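Endoglucanase (Humicola insolens, PDB 1DYS) hydrolyses internal beta-1,4-glucosidic linkages of cellulose as a family 6 endoglucanase. Local coordinates at residues Arg9-Asn14 with Gly48-Ile53; Val81-Tyr86 with Val130-Ile135; Asn143-Thr148 with Gly185-Ala190. All blocks are in the same frame, centred on the assembly; numbering follows the deposited sequence.

Interaction 1: residues Arg9-Asn14 with Gly48-Ile53; sequences RTLLVN and GTFYWI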
ATOM      1  N   ARG A   9     -19.435  -4.103  28.310  1.00 21.06           N
ATOM      2  CA  ARG A   9     -18.022  -4.074  27.960  1.00 22.18           C
ATOM      3  C   ARG A   9     -17.612  -2.717  27.404  1.00 18.93           C
ATOM      4  O   ARG A   9     -18.450  -1.900  27.066  1.00 19.47           O
ATOM      5  CB  ARG A   9     -17.727  -5.221  26.978  1.00 23.74           C
ATOM      6  CG  ARG A   9     -17.798  -6.573  27.655  1.00 23.86           C
ATOM      7  CD  ARG A   9     -17.392  -7.765  26.793  1.00 27.92           C
ATOM      8  NE  ARG A   9     -17.405  -8.971  27.633  1.00 27.01           N
ATOM      9  CZ  ARG A   9     -18.156 -10.044  27.453  1.00 37.53           C
ATOM     10  NH1 ARG A   9     -18.983 -10.107  26.421  1.00 36.85           N
ATOM     11  NH2 ARG A   9     -18.038 -11.047  28.323  1.00 32.23           N
ATOM     12  N   THR A  10     -16.313  -2.465  27.306  1.00 24.28           N
ATOM     13  CA  THR A  10     -15.796  -1.234  26.704  1.00 19.42           C
ATOM     14  C   THR A  10     -14.990  -1.620  25.455  1.00 24.81           C
ATOM     15  O   THR A  10     -14.165  -2.514  25.586  1.00 20.25           O
ATOM     16  CB  THR A  10     -14.846  -0.494  27.649  1.00 26.72           C
ATOM     17  OG1 THR A  10     -14.012  -1.450  28.324  1.00 25.66           O
ATOM     18  CG2 THR A  10     -15.676   0.260  28.691  1.00 28.94           C
ATOM     19  N   LEU A  11     -15.262  -0.999  24.315  1.00 19.06           N
ATOM     20  CA  LEU A  11     -14.433  -1.281  23.124  1.00 19.38           C
ATOM     21  C   LEU A  11     -13.014  -0.818  23.401  1.00 14.73           C
ATOM     22  O   LEU A  11     -12.696   0.267  23.868  1.00 15.07           O
ATOM     23  CB  LEU A  11     -15.016  -0.535  21.916  1.00 16.36           C
ATOM     24  CG  LEU A  11     -14.279  -0.815  20.597  1.00 17.32           C
ATOM     25  CD1 LEU A  11     -14.220  -2.285  20.190  1.00 18.77           C
ATOM     26  CD2 LEU A  11     -14.897   0.062  19.500  1.00 16.40           C
ATOM     27  N   LEU A  12     -12.033  -1.719  23.167  1.00 16.75           N
ATOM     28  CA  LEU A  12     -10.656  -1.443  23.523  1.00 13.59           C
ATOM     29  C   LEU A  12      -9.993  -0.322  22.725  1.00 18.27           C
ATOM     30  O   LEU A  12     -10.184  -0.260  21.511  1.00 16.05           O
ATOM     31  CB  LEU A  12      -9.829  -2.739  23.437  1.00 14.84           C
ATOM     32  CG  LEU A  12      -8.358  -2.650  23.869  1.00 19.82           C
ATOM     33  CD1 LEU A  12      -8.188  -2.624  25.378  1.00 16.23           C
ATOM     34  CD2 LEU A  12      -7.574  -3.811  23.271  1.00 21.50           C
ATOM     35  N   VAL A  13      -9.227   0.514  23.428  1.00 18.01           N
ATOM     36  CA  VAL A  13      -8.497   1.562  22.686  1.00 15.29           C
ATOM     37  C   VAL A  13      -7.496   0.902  21.739  1.00 17.10           C
ATOM     38  O   VAL A  13      -6.885  -0.126  22.043  1.00 20.59           O
ATOM     39  CB  VAL A  13      -7.773   2.498  23.669  1.00 16.36           C
ATOM     40  CG1 VAL A  13      -6.581   3.200  23.043  1.00 25.91           C
ATOM     41  CG2 VAL A  13      -8.734   3.526  24.300  1.00 20.83           C
ATOM     42  N   ASN A  14      -7.294   1.490  20.565  1.00 15.04           N
ATOM     43  CA  ASN A  14      -6.290   1.037  19.602  1.00 17.17           C
ATOM     44  C   ASN A  14      -5.033   1.838  19.952  1.00 19.93           C
ATOM     45  O   ASN A  14      -4.964   3.059  19.778  1.00 15.61           O
ATOM     46  CB  ASN A  14      -6.788   1.260  18.185  1.00 14.05           C
ATOM     47  CG  ASN A  14      -5.779   0.954  17.094  1.00 15.07           C
ATOM     48  OD1 ASN A  14      -4.602   1.022  17.350  1.00 18.33           O
ATOM     49  ND2 ASN A  14      -6.296   0.635  15.887  1.00 19.81           N
ATOM     50  N   GLY A  48     -12.699   3.571  22.081  1.00 15.51           N
ATOM     51  CA  GLY A  48     -12.122   2.365  21.447  1.00 16.24           C
ATOM     52  C   GLY A  48     -12.183   2.466  19.924  1.00 15.45           C
ATOM     53  O   GLY A  48     -13.093   3.077  19.398  1.00 15.17           O
ATOM     54  N   THR A  49     -11.189   1.853  19.271  1.00 16.03           N
ATOM     55  CA  THR A  49     -11.180   1.817  17.808  1.00 16.13           C
ATOM     56  C   THR A  49     -10.737   0.406  17.405  1.00 17.15           C
ATOM     57  O   THR A  49      -9.922  -0.170  18.130  1.00 15.90           O
ATOM     58  CB  THR A  49     -10.246   2.887  17.260  1.00 16.91           C
ATOM     59  OG1 THR A  49     -10.784   4.172  17.648  1.00 14.21           O
ATOM     60  CG2 THR A  49     -10.339   2.940  15.732  1.00 16.21           C
ATOM     61  N   PHE A  50     -11.296  -0.154  16.325  1.00 16.48           N
ATOM     62  CA  PHE A  50     -10.767  -1.448  15.909  1.00 13.84           C
ATOM     63  C   PHE A  50      -9.334  -1.366  15.388  1.00 14.81           C
ATOM     64  O   PHE A  50      -8.830  -0.324  14.959  1.00 15.09           O
ATOM     65  CB  PHE A  50     -11.620  -1.904  14.696  1.00 13.55           C
ATOM     66  CG  PHE A  50     -12.909  -2.551  15.085  1.00 13.29           C
ATOM     67  CD1 PHE A  50     -13.799  -1.934  15.937  1.00 16.48           C
ATOM     68  CD2 PHE A  50     -13.222  -3.813  14.601  1.00 15.87           C
ATOM     69  CE1 PHE A  50     -14.971  -2.551  16.294  1.00 15.15           C
ATOM     70  CE2 PHE A  50     -14.393  -4.464  14.974  1.00 16.11           C
ATOM     71  CZ  PHE A  50     -15.298  -3.822  15.828  1.00 15.82           C
ATOM     72  N   TYR A  51      -8.683  -2.531  15.465  1.00 11.65           N
ATOM     73  CA  TYR A  51      -7.345  -2.751  14.881  1.00 12.70           C
ATOM     74  C   TYR A  51      -7.502  -3.393  13.509  1.00 11.84           C
ATOM     75  O   TYR A  51      -8.171  -4.444  13.385  1.00 15.79           O
ATOM     76  CB  TYR A  51      -6.612  -3.752  15.792  1.00 13.11           C
ATOM     77  CG  TYR A  51      -6.152  -3.237  17.146  1.00 13.50           C
ATOM     78  CD1 TYR A  51      -7.102  -3.113  18.160  1.00 13.00           C
ATOM     79  CD2 TYR A  51      -4.844  -2.934  17.443  1.00 15.21           C
ATOM     80  CE1 TYR A  51      -6.774  -2.675  19.423  1.00 15.73           C
ATOM     81  CE2 TYR A  51      -4.488  -2.495  18.716  1.00 16.71           C
ATOM     82  CZ  TYR A  51      -5.460  -2.359  19.690  1.00 19.01           C
ATOM     83  OH  TYR A  51      -5.085  -1.910  20.938  1.00 16.58           O
ATOM     84  N   TRP A  52      -6.898  -2.817  12.474  1.00 13.83           N
ATOM     85  CA  TRP A  52      -6.979  -3.339  11.139  1.00 12.86           C
ATOM     86  C   TRP A  52      -5.840  -4.305  10.809  1.00 13.06           C
ATOM     87  O   TRP A  52      -4.672  -3.940  10.825  1.00 15.63           O
ATOM     88  CB  TRP A  52      -6.961  -2.208  10.112  1.00 13.88           C
ATOM     89  CG  TRP A  52      -8.246  -1.415  10.108  1.00 11.93           C
ATOM     90  CD1 TRP A  52      -8.752  -0.636  11.112  1.00 14.24           C
ATOM     91  CD2 TRP A  52      -9.214  -1.372   9.036  1.00 12.10           C
ATOM     92  NE1 TRP A  52      -9.926  -0.048  10.727  1.00 10.67           N
ATOM     93  CE2 TRP A  52     -10.227  -0.504   9.454  1.00 12.07           C
ATOM     94  CE3 TRP A  52      -9.279  -1.972   7.772  1.00 12.55           C
ATOM     95  CZ2 TRP A  52     -11.328  -0.210   8.627  1.00 12.99           C
ATOM     96  CZ3 TRP A  52     -10.370  -1.685   6.962  1.00 13.86           C
ATOM     97  CH2 TRP A  52     -11.378  -0.795   7.396  1.00 13.59           C
ATOM     98  N   ILE A  53      -6.294  -5.532  10.509  1.00 11.99           N
ATOM     99  CA  ILE A  53      -5.298  -6.594  10.212  1.00 13.95           C
ATOM    100  C   ILE A  53      -5.284  -6.772   8.702  1.00 15.56           C
ATOM    101  O   ILE A  53      -5.862  -7.741   8.150  1.00 13.88           O
ATOM    102  CB  ILE A  53      -5.636  -7.893  10.945  1.00 11.83           C
ATOM    103  CG1 ILE A  53      -5.905  -7.739  12.441  1.00 13.23           C
ATOM    104  CG2 ILE A  53      -4.405  -8.833  10.785  1.00 15.04           C
ATOM    105  CD1 ILE A  53      -4.991  -6.866  13.253  1.00 14.75           C
TER
HETATM  106  O   HOH W   1      -8.836   3.974  20.028  1.00 16.04           O
HETATM  107  O   HOH W   2      -5.326  -0.483  13.106  1.00 18.52           O
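Gly48 enters right against the backbone of Arg9-Asn14: its CA makes a CA-H...O contact of 3.3 Å with Leu11 O, and a CB here would clash with that same carbonyl oxygen. Leu11 CD2 covers the Gly48 carbonyl. At Thr49 the backbone N donates to Leu12 O at 3.2 Å, approaching from above the carbonyl plane, and the bond is also bent at the hydrogen (138°). A water held by Asn14 N also reaches Thr49 OG1. Phe50 turns its ring back so that CE1 meets Leu11 CD1 at 4.0 Å, while its carbonyl oxygen takes a bond of 2.9 Å from Asn14 ND2, with the acceptor close to the plane of that amide. Tyr51 follows. The amide of Asn14, its CG anti to the backbone N, lies flat over one ring face, planes 10° apart, with CG 3.9 Å above the ring centre. Beyond the ring, Tyr51 OH gives a weak bond to Val13 O at 2.8 Å, though its stronger partner is Asn68 ND2 of helix 60-74. An alanine in place of Tyr51 would probably loosen the Asn14 amide, which would lose the ring beneath it. Trp52 N shares a second water with Asn14 ND2. Asn14 is the N-cap of helix 15-29, its OD1 accepting from Tyr17 N. With ND2 on Phe50 O and a water, OD1 on the helix start and a ring against its face, the amide is fixed in rotation, tying the helix start to the strand that carries Trp52, a probable substrate-binding residue.

Interaction 2: residues Val81-Tyr86 with Val130-Ile135; sequences VGLVLY and VQFAVI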
ATOM      1  N   VAL A  81     -12.204  -6.541  22.250  1.00 15.36           N
ATOM      2  CA  VAL A  81     -11.272  -6.090  21.205  1.00 15.23           C
ATOM      3  C   VAL A  81     -11.886  -6.101  19.808  1.00 18.65           C
ATOM      4  O   VAL A  81     -12.416  -7.140  19.443  1.00 14.58           O
ATOM      5  CB  VAL A  81     -10.094  -7.101  21.187  1.00 19.78           C
ATOM      6  CG1 VAL A  81      -9.120  -6.799  20.047  1.00 16.80           C
ATOM      7  CG2 VAL A  81      -9.391  -7.079  22.535  1.00 18.73           C
ATOM      8  N   GLY A  82     -11.827  -4.996  19.069  1.00 13.32           N
ATOM      9  CA  GLY A  82     -12.364  -5.020  17.696  1.00 14.02           C
ATOM     10  C   GLY A  82     -11.173  -5.282  16.760  1.00 12.83           C
ATOM     11  O   GLY A  82     -10.172  -4.567  16.834  1.00 11.47           O
ATOM     12  N   LEU A  83     -11.380  -6.265  15.864  1.00 11.68           N
ATOM     13  CA  LEU A  83     -10.355  -6.578  14.850  1.00 12.33           C
ATOM     14  C   LEU A  83     -11.026  -6.536  13.470  1.00 13.16           C
ATOM     15  O   LEU A  83     -12.149  -7.028  13.346  1.00 13.82           O
ATOM     16  CB  LEU A  83      -9.749  -7.976  15.016  1.00 11.71           C
ATOM     17  CG  LEU A  83      -8.986  -8.190  16.332  1.00 14.81           C
ATOM     18  CD1 LEU A  83      -8.516  -9.657  16.374  1.00 14.82           C
ATOM     19  CD2 LEU A  83      -7.835  -7.225  16.450  1.00 13.22           C
ATOM     20  N   VAL A  84     -10.306  -6.048  12.462  1.00 11.69           N
ATOM     21  CA  VAL A  84     -10.871  -6.032  11.098  1.00  9.75           C
ATOM     22  C   VAL A  84     -10.085  -7.098  10.307  1.00 11.01           C
ATOM     23  O   VAL A  84      -8.875  -7.005  10.270  1.00 14.07           O
ATOM     24  CB  VAL A  84     -10.697  -4.675  10.399  1.00 12.58           C
ATOM     25  CG1 VAL A  84     -11.501  -4.708   9.093  1.00 15.29           C
ATOM     26  CG2 VAL A  84     -11.244  -3.539  11.274  1.00 11.72           C
ATOM     27  N   LEU A  85     -10.785  -8.128   9.855  1.00 12.20           N
ATOM     28  CA  LEU A  85     -10.139  -9.210   9.083  1.00 11.40           C
ATOM     29  C   LEU A  85     -10.337  -8.761   7.644  1.00 12.29           C
ATOM     30  O   LEU A  85     -11.474  -8.743   7.136  1.00 13.55           O
ATOM     31  CB  LEU A  85     -10.868 -10.517   9.432  1.00 13.55           C
ATOM     32  CG  LEU A  85     -10.227 -11.786   8.872  1.00 12.40           C
ATOM     33  CD1 LEU A  85     -10.505 -12.941   9.819  1.00 15.19           C
ATOM     34  CD2 LEU A  85     -10.744 -12.065   7.473  1.00 17.10           C
ATOM     35  N   TYR A  86      -9.228  -8.346   7.022  1.00 13.64           N
ATOM     36  CA  TYR A  86      -9.324  -7.696   5.715  1.00 10.83           C
ATOM     37  C   TYR A  86      -8.142  -8.027   4.815  1.00 15.34           C
ATOM     38  O   TYR A  86      -7.225  -7.220   4.729  1.00 14.86           O
ATOM     39  CB  TYR A  86      -9.429  -6.174   5.945  1.00 12.42           C
ATOM     40  CG  TYR A  86      -9.528  -5.246   4.786  1.00 12.60           C
ATOM     41  CD1 TYR A  86     -10.459  -5.405   3.764  1.00  9.94           C
ATOM     42  CD2 TYR A  86      -8.672  -4.139   4.664  1.00 13.74           C
ATOM     43  CE1 TYR A  86     -10.591  -4.515   2.700  1.00 12.13           C
ATOM     44  CE2 TYR A  86      -8.759  -3.259   3.613  1.00 16.78           C
ATOM     45  CZ  TYR A  86      -9.716  -3.445   2.626  1.00 15.36           C
ATOM     46  OH  TYR A  86      -9.783  -2.542   1.583  1.00 14.76           O
ATOM     47  N   VAL A 130     -10.058 -13.564  26.267  1.00 19.32           N
ATOM     48  CA  VAL A 130     -10.391 -12.258  25.683  1.00 19.81           C
ATOM     49  C   VAL A 130     -11.620 -12.307  24.797  1.00 16.92           C
ATOM     50  O   VAL A 130     -11.801 -13.229  24.002  1.00 17.20           O
ATOM     51  CB  VAL A 130      -9.153 -11.815  24.867  1.00 14.96           C
ATOM     52  CG1 VAL A 130      -9.376 -10.487  24.153  1.00 22.58           C
ATOM     53  CG2 VAL A 130      -7.939 -11.707  25.795  1.00 16.89           C
ATOM     54  N   GLN A 131     -12.464 -11.251  24.894  1.00 16.00           N
ATOM     55  CA  GLN A 131     -13.611 -11.236  23.984  1.00 17.10           C
ATOM     56  C   GLN A 131     -13.262 -10.489  22.688  1.00 15.89           C
ATOM     57  O   GLN A 131     -12.677  -9.406  22.831  1.00 18.07           O
ATOM     58  CB  GLN A 131     -14.828 -10.538  24.655  1.00 15.42           C
ATOM     59  CG  GLN A 131     -15.281 -11.395  25.857  1.00 19.47           C
ATOM     60  CD  GLN A 131     -16.062 -12.626  25.457  1.00 18.68           C
ATOM     61  OE1 GLN A 131     -16.900 -12.611  24.550  1.00 21.52           O
ATOM     62  NE2 GLN A 131     -15.766 -13.750  26.118  1.00 23.09           N
ATOM     63  N   PHE A 132     -13.671 -11.012  21.539  1.00 14.56           N
ATOM     64  CA  PHE A 132     -13.351 -10.359  20.282  1.00 15.44           C
ATOM     65  C   PHE A 132     -14.588 -10.090  19.441  1.00 19.18           C
ATOM     66  O   PHE A 132     -15.494 -10.920  19.332  1.00 16.83           O
ATOM     67  CB  PHE A 132     -12.450 -11.281  19.418  1.00 13.70           C
ATOM     68  CG  PHE A 132     -11.090 -11.577  19.980  1.00 12.58           C
ATOM     69  CD1 PHE A 132      -9.993 -10.745  19.815  1.00 14.61           C
ATOM     70  CD2 PHE A 132     -10.920 -12.699  20.792  1.00 14.89           C
ATOM     71  CE1 PHE A 132      -8.782 -11.048  20.367  1.00 16.67           C
ATOM     72  CE2 PHE A 132      -9.704 -12.978  21.383  1.00 14.44           C
ATOM     73  CZ  PHE A 132      -8.598 -12.176  21.154  1.00 24.08           C
ATOM     74  N   ALA A 133     -14.602  -8.907  18.825  1.00 13.43           N
ATOM     75  CA  ALA A 133     -15.571  -8.592  17.797  1.00 12.38           C
ATOM     76  C   ALA A 133     -14.783  -8.472  16.469  1.00 16.52           C
ATOM     77  O   ALA A 133     -13.891  -7.628  16.400  1.00 14.68           O
ATOM     78  CB  ALA A 133     -16.295  -7.266  17.949  1.00 13.99           C
ATOM     79  N   VAL A 134     -15.074  -9.384  15.559  1.00 13.32           N
ATOM     80  CA  VAL A 134     -14.287  -9.384  14.319  1.00 14.91           C
ATOM     81  C   VAL A 134     -15.190  -8.989  13.181  1.00 15.83           C
ATOM     82  O   VAL A 134     -16.195  -9.600  12.857  1.00 14.31           O
ATOM     83  CB  VAL A 134     -13.677 -10.782  14.037  1.00 14.14           C
ATOM     84  CG1 VAL A 134     -12.945 -10.781  12.698  1.00 12.93           C
ATOM     85  CG2 VAL A 134     -12.777 -11.206  15.178  1.00 15.66           C
ATOM     86  N   ILE A 135     -14.802  -7.927  12.457  1.00 11.12           N
ATOM     87  CA  ILE A 135     -15.461  -7.474  11.283  1.00 11.50           C
ATOM     88  C   ILE A 135     -14.816  -8.219  10.113  1.00 12.31           C
ATOM     89  O   ILE A 135     -13.601  -8.198   9.943  1.00 14.89           O
ATOM     90  CB  ILE A 135     -15.386  -5.956  11.105  1.00 12.69           C
ATOM     91  CG1 ILE A 135     -16.334  -5.349  12.149  1.00 11.65           C
ATOM     92  CG2 ILE A 135     -15.717  -5.573   9.667  1.00 13.80           C
ATOM     93  CD1 ILE A 135     -16.406  -3.821  12.084  1.00 13.61           C
TER
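Two neighbouring parallel strands of the central sheet, 79-85 and 132-136, meet here, the second reached after the long helix 108-126. Five backbone bonds join them, alternating in direction. Val81 N gives to Gln131 O at 3.0 Å, and Val81 O takes Ala133 N at 2.9 Å, both donors lying in the carbonyl plane. Further on, Leu83 N bonds to Ala133 O and Leu83 O receives Ile135 N, now nearly along the C=O axis. The last bond, Leu85 N to Ile135 O, is 2.8 Å long and almost straight at the oxygen (174°). Gly82 CA adds a CA-H...O contact to Ala133 O at 3.3 Å. The strand segments cross at -25°, a twist in keeping with the distorted alpha/beta barrel of family 6 glycoside hydrolases, whose parallel strands form the core and whose helices wrap it. On the face with Val81, Leu83, Phe132 and Val134, the contact turns toward helices 60-74 and 108-126. There Phe132 lies alongside Val81 and Leu83, its CD1 3.9 Å from Val81 CB and equally close to Leu83 CD1. Val130 CG1 sits over one face of the Phe132 ring, offset toward its rim, and also meets Val81 CG2 at 3.8 Å. Near the end of the pair Leu85 CB packs on Val134 CG1 at 3.9 Å, with Tyr112, Tyr116 and Phe120 of helix 108-126 around the leucine. The other face carries Val84 and Ile135; Val84 touches Trp52 of strand 51-53, and Ile135 rests on Phe50.

Interaction 3: residues Asn143-Thr148 with Gly185-Ala190; sequences NMVTGT and GWLGWA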
ATOM      1  N   ASN A 143     -19.150  -5.544  -3.265  1.00 18.77           N
ATOM      2  CA  ASN A 143     -18.509  -5.866  -4.540  1.00 18.65           C
ATOM      3  C   ASN A 143     -19.123  -7.114  -5.165  1.00 25.02           C
ATOM      4  O   ASN A 143     -19.190  -7.204  -6.403  1.00 24.01           O
ATOM      5  CB  ASN A 143     -17.012  -5.982  -4.268  1.00 16.63           C
ATOM      6  CG  ASN A 143     -16.236  -4.685  -4.228  1.00 15.12           C
ATOM      7  OD1 ASN A 143     -15.961  -4.138  -5.289  1.00 25.88           O
ATOM      8  ND2 ASN A 143     -15.896  -4.250  -3.023  1.00 17.49           N
ATOM      9  N   MET A 144     -19.582  -8.070  -4.365  1.00 18.94           N
ATOM     10  CA  MET A 144     -20.243  -9.262  -4.867  1.00 26.82           C
ATOM     11  C   MET A 144     -21.643  -8.988  -5.416  1.00 32.01           C
ATOM     12  O   MET A 144     -21.961  -9.534  -6.492  1.00 35.38           O
ATOM     13  CB  MET A 144     -20.393 -10.311  -3.771  1.00 27.38           C
ATOM     14  CG  MET A 144     -19.450 -11.493  -3.830  1.00 37.46           C
ATOM     15  SD  MET A 144     -19.351 -12.192  -2.173  1.00 41.27           S
ATOM     16  CE  MET A 144     -17.834 -11.447  -1.581  1.00 16.91           C
ATOM     17  N   VAL A 145     -22.442  -8.160  -4.768  1.00 28.09           N
ATOM     18  CA  VAL A 145     -23.781  -7.811  -5.227  1.00 27.59           C
ATOM     19  C   VAL A 145     -23.842  -6.918  -6.451  1.00 34.48           C
ATOM     20  O   VAL A 145     -24.720  -7.038  -7.317  1.00 34.53           O
ATOM     21  CB  VAL A 145     -24.574  -7.067  -4.116  1.00 28.57           C
ATOM     22  CG1 VAL A 145     -25.821  -6.361  -4.640  1.00 36.94           C
ATOM     23  CG2 VAL A 145     -24.953  -8.003  -2.988  1.00 30.18           C
ATOM     24  N   THR A 146     -23.030  -5.878  -6.497  1.00 25.46           N
ATOM     25  CA  THR A 146     -23.109  -4.907  -7.585  1.00 27.86           C
ATOM     26  C   THR A 146     -21.941  -5.011  -8.543  1.00 27.16           C
ATOM     27  O   THR A 146     -21.864  -4.281  -9.532  1.00 31.17           O
ATOM     28  CB  THR A 146     -23.219  -3.500  -6.968  1.00 31.04           C
ATOM     29  OG1 THR A 146     -22.021  -3.280  -6.200  1.00 24.62           O
ATOM     30  CG2 THR A 146     -24.422  -3.390  -6.044  1.00 38.27           C
ATOM     31  N   GLY A 147     -20.999  -5.914  -8.279  1.00 22.60           N
ATOM     32  CA  GLY A 147     -19.803  -6.043  -9.092  1.00 22.02           C
ATOM     33  C   GLY A 147     -20.042  -6.818 -10.384  1.00 22.12           C
ATOM     34  O   GLY A 147     -19.931  -8.039 -10.342  1.00 25.38           O
ATOM     35  N   THR A 148     -20.284  -6.130 -11.488  1.00 22.71           N
ATOM     36  CA  THR A 148     -20.518  -6.850 -12.750  1.00 22.82           C
ATOM     37  C   THR A 148     -19.373  -6.845 -13.747  1.00 27.70           C
ATOM     38  O   THR A 148     -19.523  -7.384 -14.855  1.00 24.98           O
ATOM     39  CB  THR A 148     -21.729  -6.235 -13.484  1.00 26.91           C
ATOM     40  OG1 THR A 148     -21.441  -4.853 -13.702  1.00 32.28           O
ATOM     41  CG2 THR A 148     -23.004  -6.398 -12.668  1.00 25.46           C
ATOM     42  N   GLY A 185     -25.894   3.578   1.449  1.00 15.52           N
ATOM     43  CA  GLY A 185     -25.828   4.155   0.130  1.00 18.46           C
ATOM     44  C   GLY A 185     -25.550   3.163  -0.985  1.00 17.75           C
ATOM     45  O   GLY A 185     -25.806   3.404  -2.171  1.00 22.14           O
ATOM     46  N   TRP A 186     -24.878   2.086  -0.619  1.00 15.80           N
ATOM     47  CA  TRP A 186     -24.518   1.058  -1.581  1.00 18.17           C
ATOM     48  C   TRP A 186     -25.616   0.000  -1.673  1.00 24.27           C
ATOM     49  O   TRP A 186     -26.109  -0.294  -2.753  1.00 23.57           O
ATOM     50  CB  TRP A 186     -23.219   0.377  -1.089  1.00 17.51           C
ATOM     51  CG  TRP A 186     -22.505  -0.468  -2.105  1.00 18.20           C
ATOM     52  CD1 TRP A 186     -23.009  -1.192  -3.150  1.00 20.95           C
ATOM     53  CD2 TRP A 186     -21.073  -0.707  -2.143  1.00 15.73           C
ATOM     54  NE1 TRP A 186     -22.005  -1.832  -3.853  1.00 21.92           N
ATOM     55  CE2 TRP A 186     -20.805  -1.532  -3.238  1.00 19.99           C
ATOM     56  CE3 TRP A 186     -19.994  -0.258  -1.364  1.00 20.33           C
ATOM     57  CZ2 TRP A 186     -19.521  -1.961  -3.584  1.00 22.00           C
ATOM     58  CZ3 TRP A 186     -18.724  -0.689  -1.721  1.00 20.80           C
ATOM     59  CH2 TRP A 186     -18.487  -1.539  -2.798  1.00 17.58           C
ATOM     60  N   LEU A 187     -25.966  -0.603  -0.550  1.00 19.08           N
ATOM     61  CA  LEU A 187     -26.840  -1.756  -0.499  1.00 17.71           C
ATOM     62  C   LEU A 187     -28.172  -1.537   0.226  1.00 24.49           C
ATOM     63  O   LEU A 187     -28.887  -2.534   0.429  1.00 21.87           O
ATOM     64  CB  LEU A 187     -26.107  -2.887   0.234  1.00 17.69           C
ATOM     65  CG  LEU A 187     -24.780  -3.341  -0.390  1.00 19.27           C
ATOM     66  CD1 LEU A 187     -24.176  -4.495   0.399  1.00 18.62           C
ATOM     67  CD2 LEU A 187     -25.030  -3.713  -1.836  1.00 17.99           C
ATOM     68  N   GLY A 188     -28.424  -0.295   0.568  1.00 18.10           N
ATOM     69  CA  GLY A 188     -29.642   0.063   1.306  1.00 21.65           C
ATOM     70  C   GLY A 188     -30.835   0.371   0.420  1.00 21.97           C
ATOM     71  O   GLY A 188     -31.947   0.473   0.937  1.00 24.01           O
ATOM     72  N   TRP A 189     -30.620   0.572  -0.865  1.00 22.20           N
ATOM     73  CA  TRP A 189     -31.734   0.803  -1.781  1.00 22.87           C
ATOM     74  C   TRP A 189     -32.700  -0.367  -1.751  1.00 25.04           C
ATOM     75  O   TRP A 189     -32.357  -1.502  -1.465  1.00 27.88           O
ATOM     76  CB  TRP A 189     -31.209   0.874  -3.224  1.00 27.16           C
ATOM     77  CG  TRP A 189     -30.222   2.010  -3.294  1.00 22.25           C
ATOM     78  CD1 TRP A 189     -28.858   1.906  -3.262  1.00 25.61           C
ATOM     79  CD2 TRP A 189     -30.532   3.400  -3.367  1.00 29.01           C
ATOM     80  NE1 TRP A 189     -28.306   3.169  -3.335  1.00 23.98           N
ATOM     81  CE2 TRP A 189     -29.308   4.096  -3.396  1.00 28.33           C
ATOM     82  CE3 TRP A 189     -31.740   4.125  -3.398  1.00 27.34           C
ATOM     83  CZ2 TRP A 189     -29.242   5.487  -3.478  1.00 25.20           C
ATOM     84  CZ3 TRP A 189     -31.651   5.504  -3.487  1.00 36.57           C
ATOM     85  CH2 TRP A 189     -30.423   6.179  -3.516  1.00 33.11           C
ATOM     86  N   ALA A 190     -33.931  -0.066  -2.157  1.00 29.58           N
ATOM     87  CA  ALA A 190     -34.961  -1.099  -2.255  1.00 23.81           C
ATOM     88  C   ALA A 190     -34.544  -2.321  -3.040  1.00 21.28           C
ATOM     89  O   ALA A 190     -34.653  -3.448  -2.560  1.00 31.06           O
ATOM     90  CB  ALA A 190     -36.156  -0.413  -2.943  1.00 29.66           C
TER
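Thr146 OG1 is held twice: Trp186 NE1 donates to it, and the oxygen is also bonded to Gly142 O one turn back in helix 140-146. The indole bond is short and straight, 2.8 Å with 168° at the hydrogen, and the oxygen lies within 5° of the ring plane, so it meets the edge of the indole head on. Thr146 puts OG1 there by taking the crowded position between backbone N and carbonyl carbon; its CG2 then lies 3.6 Å from Trp186 NE1. Trp186 reaches across with CG anti to its backbone N (chi1 -165°), which carries the six-membered end of the indole to Asn143, at the start of 143-148. There CZ2 comes within 3.6 Å of Asn143 N, and CH2 lies 3.8 Å from Asn143 ND2, the amide standing steeply to the ring. That amide is pinned by neighbours: OD1 bonds to Ser94 OG and ND2 to Asp139 O. Alongside, Val145 CG1 and Leu187 CD2 touch tip to tip at 3.9 Å, a small apolar patch where the two helices approach, with Lys192 and Thr196 of helix 190-207 close by. Trp186 is a probable substrate-binding residue, and its side chain comes close to that of Asp139, a probable proton donor. NE1 is taken up by Thr146, and this in-plane bond together with the packing of the six-membered end on Asn143 holds the indole's orientation, so any part in sugar binding probably rests on the ring itself.

Interactions 1 and 2 are parts of one sheet: strand 51-53 pairs with strand 79-85, Tyr51 N reaching Gly82 O at 2.9 Å and Tyr51 O reaching Val84 N at 2.8 Å. The centres of interactions 1 and 2 are about 8 Å apart. Interaction 3 lies on the opposite side of the chain's centre, about 28 Å from interaction 1 and about 24 Å from interaction 2 between centres, with nearest atoms about 8 Å from the latter. Strand 132-136 leads directly into helix 140-146, with Asp139 in the connection. Tyr86, just past strand 79-85, bonds through its OH to Asp92, another probable proton donor, while Trp52 of interaction 1 and Trp186 of interaction 3 are probable substrate-binding residues.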